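Local coordinates for protein VP35 (PDB 6DKU) that is a bat-genome homologue of filoviral VP35 whose interferon inhibitory domain, the part present in this chain, probably antagonises innate immune responses, at residues Leu30-Ala35 with Trp113-Leu118; Thr83-Lys88 with Tyr117-Gly122. The protein carries 1 engineered substitution. All blocks are in the same frame, centred on the assembly; numbering follows the deposited sequence.

Contact 1: Leu30-Ala35 with Trp113-Leu118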
ATOM      1  N   LEU A  30       1.253  -0.279  -2.833  1.00 43.33           N
ATOM      2  CA  LEU A  30       0.142  -0.501  -1.913  1.00 52.00           C
ATOM      3  C   LEU A  30       0.407  -1.708  -1.026  1.00 50.61           C
ATOM      4  O   LEU A  30       0.111  -1.683   0.175  1.00 57.99           O
ATOM      5  CB  LEU A  30      -1.164  -0.677  -2.684  1.00 49.87           C
ATOM      6  CG  LEU A  30      -2.415  -0.854  -1.823  1.00 43.22           C
ATOM      7  CD1 LEU A  30      -2.487   0.196  -0.721  1.00 39.78           C
ATOM      8  CD2 LEU A  30      -3.656  -0.790  -2.689  1.00 37.37           C
ATOM      9  N   VAL A  31       0.963  -2.774  -1.604  1.00 48.97           N
ATOM     10  CA  VAL A  31       1.382  -3.922  -0.803  1.00 50.94           C
ATOM     11  C   VAL A  31       2.363  -3.476   0.274  1.00 55.50           C
ATOM     12  O   VAL A  31       2.204  -3.787   1.463  1.00 63.60           O
ATOM     13  CB  VAL A  31       1.993  -5.006  -1.710  1.00 42.86           C
ATOM     14  CG1 VAL A  31       2.620  -6.110  -0.880  1.00 39.81           C
ATOM     15  CG2 VAL A  31       0.942  -5.559  -2.661  1.00 45.01           C
ATOM     16  N   SER A  32       3.377  -2.708  -0.133  1.00 49.97           N
ATOM     17  CA  SER A  32       4.381  -2.222   0.807  1.00 46.00           C
ATOM     18  C   SER A  32       3.765  -1.332   1.887  1.00 57.11           C
ATOM     19  O   SER A  32       4.192  -1.369   3.046  1.00 54.25           O
ATOM     20  CB  SER A  32       5.473  -1.471   0.042  1.00 46.50           C
ATOM     21  OG  SER A  32       6.573  -1.175   0.884  1.00 64.98           O
ATOM     22  N   ALA A  33       2.763  -0.525   1.527  1.00 41.65           N
ATOM     23  CA  ALA A  33       2.127   0.357   2.500  1.00 47.53           C
ATOM     24  C   ALA A  33       1.334  -0.444   3.516  1.00 61.03           C
ATOM     25  O   ALA A  33       1.418  -0.188   4.726  1.00 61.31           O
ATOM     26  CB  ALA A  33       1.220   1.360   1.786  1.00 40.19           C
ATOM     27  N   ILE A  34       0.567  -1.425   3.033  1.00 65.29           N
ATOM     28  CA  ILE A  34      -0.156  -2.328   3.920  1.00 56.69           C
ATOM     29  C   ILE A  34       0.803  -2.979   4.905  1.00 53.72           C
ATOM     30  O   ILE A  34       0.524  -3.049   6.109  1.00 52.93           O
ATOM     31  CB  ILE A  34      -0.928  -3.375   3.094  1.00 49.57           C
ATOM     32  CG1 ILE A  34      -2.030  -2.697   2.278  1.00 46.65           C
ATOM     33  CG2 ILE A  34      -1.538  -4.430   3.999  1.00 44.96           C
ATOM     34  CD1 ILE A  34      -2.791  -3.644   1.386  1.00 52.03           C
ATOM     35  N   ALA A  35       1.961  -3.445   4.420  1.00 50.06           N
ATOM     36  CA  ALA A  35       2.918  -4.072   5.327  1.00 46.08           C
ATOM     37  C   ALA A  35       3.482  -3.066   6.319  1.00 54.62           C
ATOM     38  O   ALA A  35       3.632  -3.376   7.506  1.00 65.62           O
ATOM     39  CB  ALA A  35       4.049  -4.728   4.543  1.00 46.17           C
ATOM     40  N   TRP A 113      -5.399   6.410  -0.818  1.00 49.09           N
ATOM     41  CA  TRP A 113      -4.019   6.863  -0.686  1.00 52.19           C
ATOM     42  C   TRP A 113      -3.088   5.668  -0.548  1.00 53.30           C
ATOM     43  O   TRP A 113      -3.471   4.610  -0.046  1.00 58.63           O
ATOM     44  CB  TRP A 113      -3.855   7.787   0.524  1.00 62.65           C
ATOM     45  CG  TRP A 113      -4.610   9.075   0.407  1.00 63.66           C
ATOM     46  CD1 TRP A 113      -5.779   9.390   1.030  1.00 58.38           C
ATOM     47  CD2 TRP A 113      -4.255  10.217  -0.384  1.00 57.39           C
ATOM     48  NE1 TRP A 113      -6.173  10.649   0.678  1.00 61.22           N
ATOM     49  CE2 TRP A 113      -5.257  11.182  -0.189  1.00 58.96           C
ATOM     50  CE3 TRP A 113      -3.198  10.510  -1.246  1.00 63.48           C
ATOM     51  CZ2 TRP A 113      -5.232  12.424  -0.819  1.00 54.55           C
ATOM     52  CZ3 TRP A 113      -3.173  11.741  -1.870  1.00 69.82           C
ATOM     53  CH2 TRP A 113      -4.185  12.686  -1.651  1.00 63.06           C
ATOM     54  N   VAL A 114      -1.854   5.837  -1.018  1.00 53.64           N
ATOM     55  CA  VAL A 114      -0.835   4.802  -0.882  1.00 41.73           C
ATOM     56  C   VAL A 114       0.361   5.387  -0.144  1.00 48.49           C
ATOM     57  O   VAL A 114       0.752   4.895   0.921  1.00 47.92           O
ATOM     58  CB  VAL A 114      -0.417   4.234  -2.248  1.00 55.76           C
ATOM     59  CG1 VAL A 114       0.595   3.108  -2.059  1.00 43.95           C
ATOM     60  CG2 VAL A 114      -1.641   3.748  -3.024  1.00 54.51           C
ATOM     61  N   TYR A 115       0.948   6.440  -0.693  1.00 45.50           N
ATOM     62  CA  TYR A 115       2.088   7.080  -0.062  1.00 48.15           C
ATOM     63  C   TYR A 115       1.838   8.569   0.080  1.00 55.63           C
ATOM     64  O   TYR A 115       1.295   9.215  -0.824  1.00 53.03           O
ATOM     65  CB  TYR A 115       3.378   6.882  -0.863  1.00 50.59           C
ATOM     66  CG  TYR A 115       4.011   5.522  -0.747  1.00 62.83           C
ATOM     67  CD1 TYR A 115       3.746   4.689   0.335  1.00 66.00           C
ATOM     68  CD2 TYR A 115       4.885   5.069  -1.729  1.00 62.65           C
ATOM     69  CE1 TYR A 115       4.328   3.440   0.428  1.00 56.01           C
ATOM     70  CE2 TYR A 115       5.468   3.829  -1.645  1.00 63.76           C
ATOM     71  CZ  TYR A 115       5.188   3.017  -0.566  1.00 62.16           C
ATOM     72  OH  TYR A 115       5.779   1.779  -0.490  1.00 71.93           O
ATOM     73  N   ILE A 116       2.251   9.103   1.214  1.00 52.93           N
ATOM     74  CA  ILE A 116       2.474  10.528   1.381  1.00 54.31           C
ATOM     75  C   ILE A 116       3.984  10.727   1.293  1.00 57.51           C
ATOM     76  O   ILE A 116       4.718  10.386   2.229  1.00 60.79           O
ATOM     77  CB  ILE A 116       1.913  11.043   2.709  1.00 46.24           C
ATOM     78  CG1 ILE A 116       0.423  10.731   2.819  1.00 54.67           C
ATOM     79  CG2 ILE A 116       2.122  12.532   2.815  1.00 61.90           C
ATOM     80  CD1 ILE A 116      -0.351  10.877   1.528  1.00 62.45           C
ATOM     81  N   TYR A 117       4.458  11.236   0.158  1.00 52.04           N
ATOM     82  CA  TYR A 117       5.880  11.512   0.006  1.00 57.62           C
ATOM     83  C   TYR A 117       6.244  12.814   0.703  1.00 71.66           C
ATOM     84  O   TYR A 117       5.504  13.798   0.631  1.00 69.41           O
ATOM     85  CB  TYR A 117       6.262  11.611  -1.468  1.00 65.04           C
ATOM     86  CG  TYR A 117       6.311  10.292  -2.191  1.00 56.16           C
ATOM     87  CD1 TYR A 117       7.314   9.372  -1.933  1.00 55.73           C
ATOM     88  CD2 TYR A 117       5.360   9.975  -3.143  1.00 53.84           C
ATOM     89  CE1 TYR A 117       7.353   8.163  -2.601  1.00 64.60           C
ATOM     90  CE2 TYR A 117       5.391   8.779  -3.814  1.00 56.56           C
ATOM     91  CZ  TYR A 117       6.386   7.877  -3.543  1.00 62.43           C
ATOM     92  OH  TYR A 117       6.402   6.686  -4.222  1.00 64.22           O
ATOM     93  N   LEU A 118       7.400  12.820   1.363  1.00 84.44           N
ATOM     94  CA  LEU A 118       7.923  13.996   2.055  1.00 79.56           C
ATOM     95  C   LEU A 118       9.108  14.542   1.270  1.00 81.36           C
ATOM     96  O   LEU A 118      10.165  13.904   1.202  1.00 81.41           O
ATOM     97  CB  LEU A 118       8.307  13.644   3.488  1.00 76.37           C
ATOM     98  CG  LEU A 118       7.261  14.076   4.505  1.00 76.71           C
ATOM     99  CD1 LEU A 118       7.409  15.570   4.780  1.00 93.97           C
ATOM    100  CD2 LEU A 118       5.856  13.753   3.975  1.00 75.48           C
TER
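Tyr115 brings its ring up to helix 26-37, where Ala33 CB approaches it obliquely, 4.0 Å from Tyr115 CE1. One face of the ring carries Val114 CG1, set off toward the rim, and the hydroxyl of Tyr117 lies in plane at its edge. Helix 26-37 here packs across the start of strand 113-119, at a classic beta bulge in which Val114 and Tyr115 sit together opposite Leu126; both offer side-chain atoms to the helix. Tyr117 in turn takes Tyr115 CB over one face of its own ring, also offset to the rim. The axes of segments 30-35 and 113-118 pass 7.9 Å apart at 80°, nearly perpendicular.

Val114 carries much of the apolar contact. Val114 CG1 stands anti to the backbone N (chi1 -177°), and Val114 CG1 rests 3.5 Å from Leu30 N and 4.2 Å from Leu30 CB. Ala33 adds a methyl against the strand backbone, its CB 3.7 Å from Val114 O. Leu30 also touches Ile65 and Thr69 of helix 61-71, and the contact is buried. The polar component sits at the tip of the tyrosine, where the hydroxyl is also hydrogen-bonded to Glu29 OE1, one residue before the helix segment. From Ser32, OG gives Tyr115 OH a weak bond of 3.4 Å.

Contact 2: Thr83-Lys88 with Tyr117-Gly122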
ATOM      1  N   THR A  83       6.737   8.328   3.312  1.00 67.74           N
ATOM      2  CA  THR A  83       8.086   8.058   2.835  1.00 70.16           C
ATOM      3  C   THR A  83       8.810   9.388   2.667  1.00 79.34           C
ATOM      4  O   THR A  83       8.214  10.377   2.223  1.00 79.63           O
ATOM      5  CB  THR A  83       8.087   7.320   1.488  1.00 65.30           C
ATOM      6  OG1 THR A  83       7.195   6.199   1.527  1.00 74.37           O
ATOM      7  CG2 THR A  83       9.492   6.834   1.164  1.00 66.53           C
ATOM      8  N   GLN A  84      10.089   9.415   3.011  1.00 76.27           N
ATOM      9  CA  GLN A  84      10.892  10.620   2.880  1.00 85.27           C
ATOM     10  C   GLN A  84      11.840  10.462   1.701  1.00 86.14           C
ATOM     11  O   GLN A  84      12.441   9.398   1.527  1.00 76.58           O
ATOM     12  CB  GLN A  84      11.662  10.905   4.172  1.00 87.93           C
ATOM     13  CG  GLN A  84      10.775  11.479   5.267  1.00 91.70           C
ATOM     14  CD  GLN A  84      11.523  12.369   6.239  1.00106.58           C
ATOM     15  OE1 GLN A  84      12.752  12.388   6.263  1.00113.67           O
ATOM     16  NE2 GLN A  84      10.779  13.126   7.039  1.00107.71           N
ATOM     17  N   VAL A  85      11.953  11.509   0.881  1.00 86.80           N
ATOM     18  CA  VAL A  85      12.857  11.512  -0.264  1.00 92.58           C
ATOM     19  C   VAL A  85      13.614  12.830  -0.299  1.00 93.99           C
ATOM     20  O   VAL A  85      13.062  13.885   0.037  1.00 91.07           O
ATOM     21  CB  VAL A  85      12.108  11.285  -1.598  1.00 88.47           C
ATOM     22  CG1 VAL A  85      11.869   9.802  -1.829  1.00 77.76           C
ATOM     23  CG2 VAL A  85      10.795  12.054  -1.626  1.00 85.47           C
ATOM     24  N   THR A  86      14.883  12.764  -0.714  1.00100.66           N
ATOM     25  CA  THR A  86      15.722  13.954  -0.762  1.00114.36           C
ATOM     26  C   THR A  86      15.176  14.995  -1.737  1.00115.54           C
ATOM     27  O   THR A  86      15.434  16.193  -1.570  1.00114.97           O
ATOM     28  CB  THR A  86      17.160  13.555  -1.136  1.00116.89           C
ATOM     29  OG1 THR A  86      17.503  12.330  -0.477  1.00110.58           O
ATOM     30  CG2 THR A  86      18.128  14.613  -0.676  1.00119.79           C
ATOM     31  N   SER A  87      14.422  14.556  -2.740  1.00111.78           N
ATOM     32  CA  SER A  87      13.856  15.423  -3.765  1.00105.83           C
ATOM     33  C   SER A  87      12.707  14.693  -4.445  1.00101.94           C
ATOM     34  O   SER A  87      12.493  13.494  -4.240  1.00 78.62           O
ATOM     35  CB  SER A  87      14.907  15.829  -4.799  1.00 99.96           C
ATOM     36  OG  SER A  87      14.540  17.030  -5.433  1.00110.87           O
ATOM     37  N   LYS A  88      11.961  15.443  -5.263  1.00102.43           N
ATOM     38  CA  LYS A  88      10.925  14.827  -6.091  1.00 86.17           C
ATOM     39  C   LYS A  88      11.532  13.852  -7.091  1.00 77.21           C
ATOM     40  O   LYS A  88      10.880  12.883  -7.503  1.00 73.17           O
ATOM     41  CB  LYS A  88      10.121  15.913  -6.814  1.00 88.05           C
ATOM     42  CG  LYS A  88       8.929  15.443  -7.625  1.00 91.67           C
ATOM     43  CD  LYS A  88       8.119  16.647  -8.099  1.00 87.09           C
ATOM     44  CE  LYS A  88       7.525  16.429  -9.480  1.00 77.89           C
ATOM     45  NZ  LYS A  88       6.045  16.296  -9.423  1.00 78.41           N
ATOM     46  N   TYR A 117       4.458  11.236   0.158  1.00 52.04           N
ATOM     47  CA  TYR A 117       5.880  11.512   0.006  1.00 57.62           C
ATOM     48  C   TYR A 117       6.244  12.814   0.703  1.00 71.66           C
ATOM     49  O   TYR A 117       5.504  13.798   0.631  1.00 69.41           O
ATOM     50  CB  TYR A 117       6.262  11.611  -1.468  1.00 65.04           C
ATOM     51  CG  TYR A 117       6.311  10.292  -2.191  1.00 56.16           C
ATOM     52  CD1 TYR A 117       7.314   9.372  -1.933  1.00 55.73           C
ATOM     53  CD2 TYR A 117       5.360   9.975  -3.143  1.00 53.84           C
ATOM     54  CE1 TYR A 117       7.353   8.163  -2.601  1.00 64.60           C
ATOM     55  CE2 TYR A 117       5.391   8.779  -3.814  1.00 56.56           C
ATOM     56  CZ  TYR A 117       6.386   7.877  -3.543  1.00 62.43           C
ATOM     57  OH  TYR A 117       6.402   6.686  -4.222  1.00 64.22           O
ATOM     58  N   LEU A 118       7.400  12.820   1.363  1.00 84.44           N
ATOM     59  CA  LEU A 118       7.923  13.996   2.055  1.00 79.56           C
ATOM     60  C   LEU A 118       9.108  14.542   1.270  1.00 81.36           C
ATOM     61  O   LEU A 118      10.165  13.904   1.202  1.00 81.41           O
ATOM     62  CB  LEU A 118       8.307  13.644   3.488  1.00 76.37           C
ATOM     63  CG  LEU A 118       7.261  14.076   4.505  1.00 76.71           C
ATOM     64  CD1 LEU A 118       7.409  15.570   4.780  1.00 93.97           C
ATOM     65  CD2 LEU A 118       5.856  13.753   3.975  1.00 75.48           C
ATOM     66  N   THR A 119       8.922  15.718   0.670  1.00 92.51           N
ATOM     67  CA  THR A 119       9.925  16.404  -0.124  1.00102.92           C
ATOM     68  C   THR A 119      10.271  17.738   0.525  1.00103.55           C
ATOM     69  O   THR A 119       9.440  18.323   1.229  1.00 89.73           O
ATOM     70  CB  THR A 119       9.441  16.656  -1.558  1.00 98.08           C
ATOM     71  OG1 THR A 119       8.687  17.873  -1.586  1.00 98.57           O
ATOM     72  CG2 THR A 119       8.568  15.505  -2.042  1.00 86.86           C
ATOM     73  N   PRO A 120      11.495  18.232   0.318  1.00114.26           N
ATOM     74  CA  PRO A 120      11.911  19.475   0.986  1.00117.80           C
ATOM     75  C   PRO A 120      11.010  20.662   0.705  1.00123.95           C
ATOM     76  O   PRO A 120      10.856  21.514   1.585  1.00134.69           O
ATOM     77  CB  PRO A 120      13.332  19.692   0.455  1.00110.54           C
ATOM     78  CG  PRO A 120      13.822  18.303   0.205  1.00111.53           C
ATOM     79  CD  PRO A 120      12.632  17.551  -0.324  1.00110.12           C
ATOM     80  N   GLU A 121      10.380  20.742  -0.460  1.00119.75           N
ATOM     81  CA  GLU A 121       9.357  21.752  -0.711  1.00129.95           C
ATOM     82  C   GLU A 121       8.092  21.050  -1.193  1.00127.80           C
ATOM     83  O   GLU A 121       7.806  20.983  -2.384  1.00132.69           O
ATOM     84  CB  GLU A 121       9.849  22.843  -1.714  1.00137.68           C
ATOM     85  CG  GLU A 121       8.741  23.784  -2.234  1.00139.03           C
ATOM     86  CD  GLU A 121       9.233  25.174  -2.686  1.00136.35           C
ATOM     87  OE1 GLU A 121       8.386  25.997  -3.110  1.00130.93           O
ATOM     88  OE2 GLU A 121      10.449  25.457  -2.603  1.00137.32           O
ATOM     89  N   GLY A 122       7.318  20.529  -0.250  1.00122.59           N
ATOM     90  CA  GLY A 122       6.021  19.955  -0.550  1.00124.29           C
ATOM     91  C   GLY A 122       5.840  18.591   0.098  1.00113.15           C
ATOM     92  O   GLY A 122       6.785  17.914   0.487  1.00113.79           O
TER
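Thr83 and Tyr117 stand as a parallel bridge pair on one face of the sheet, while the next pair, Gln84 and Leu118, points to the opposite face. In the first pair Thr83 CB approaches the tyrosine ring obliquely, 4.1 Å from Tyr117 CD1, and Val85 CG2 reaches the same ring atom at an oblique angle from further along the chain. In the second pair the side chains cross obliquely, Gln84 CG lying 3.7 Å from Leu118 CB. Past the bridges the pattern changes: Val85 and Thr119 lie side by side and point the same way, their CG2 methyls 4.1 Å apart. Thr119 OG1 stands between the backbone N and the carbonyl carbon (chi1 85°), which leaves CG2 beside the backbone N.

Two backbone bonds set this register. Leu118 N donates to Thr83 O at 2.7 Å, and Leu118 O receives Val85 N at 3.0 Å in an almost straight bond (173° at the hydrogen), so Leu118 reaches to both residues flanking Gln84, as a parallel ladder requires. Pro120 then carries the packing onto the loop, with its ring carbons CG and CD beside Thr86 O. The turn of the beta hairpin between 113-119 and 122-127 is tied by Gly122 O, which accepts from Thr119 N and from Thr119 OG1; the hydroxyl, 2.8 Å from Gly122 O, comes from above the carbonyl plane.

Strand 82-84 is an outermost strand of the sheet, paired with 113-119, whose other neighbour is 122-127. Ile91 and Tyr95, from the following loop, pack on Tyr117.

Strand 113-119 belongs to both contacts, and its residues Tyr117 and Leu118 belong to both as well. The centres lie about 14 Å apart: contact 1 is about 4 Å from the centre of the chain, contact 2 about 18 Å out at the surface. Along the chain the helix segment 30-35 comes first, then 83-88, and 113-122 closes both. The two touch directly, through a probable hydrogen bond between Thr83 N and Ile116 O and packing of Thr83 OG1 on Tyr115 CD1. Strand 113-119 is thus one place where helix 26-37 and the edge strand 82-84 of the four-stranded mixed sheet are tied to the same strand.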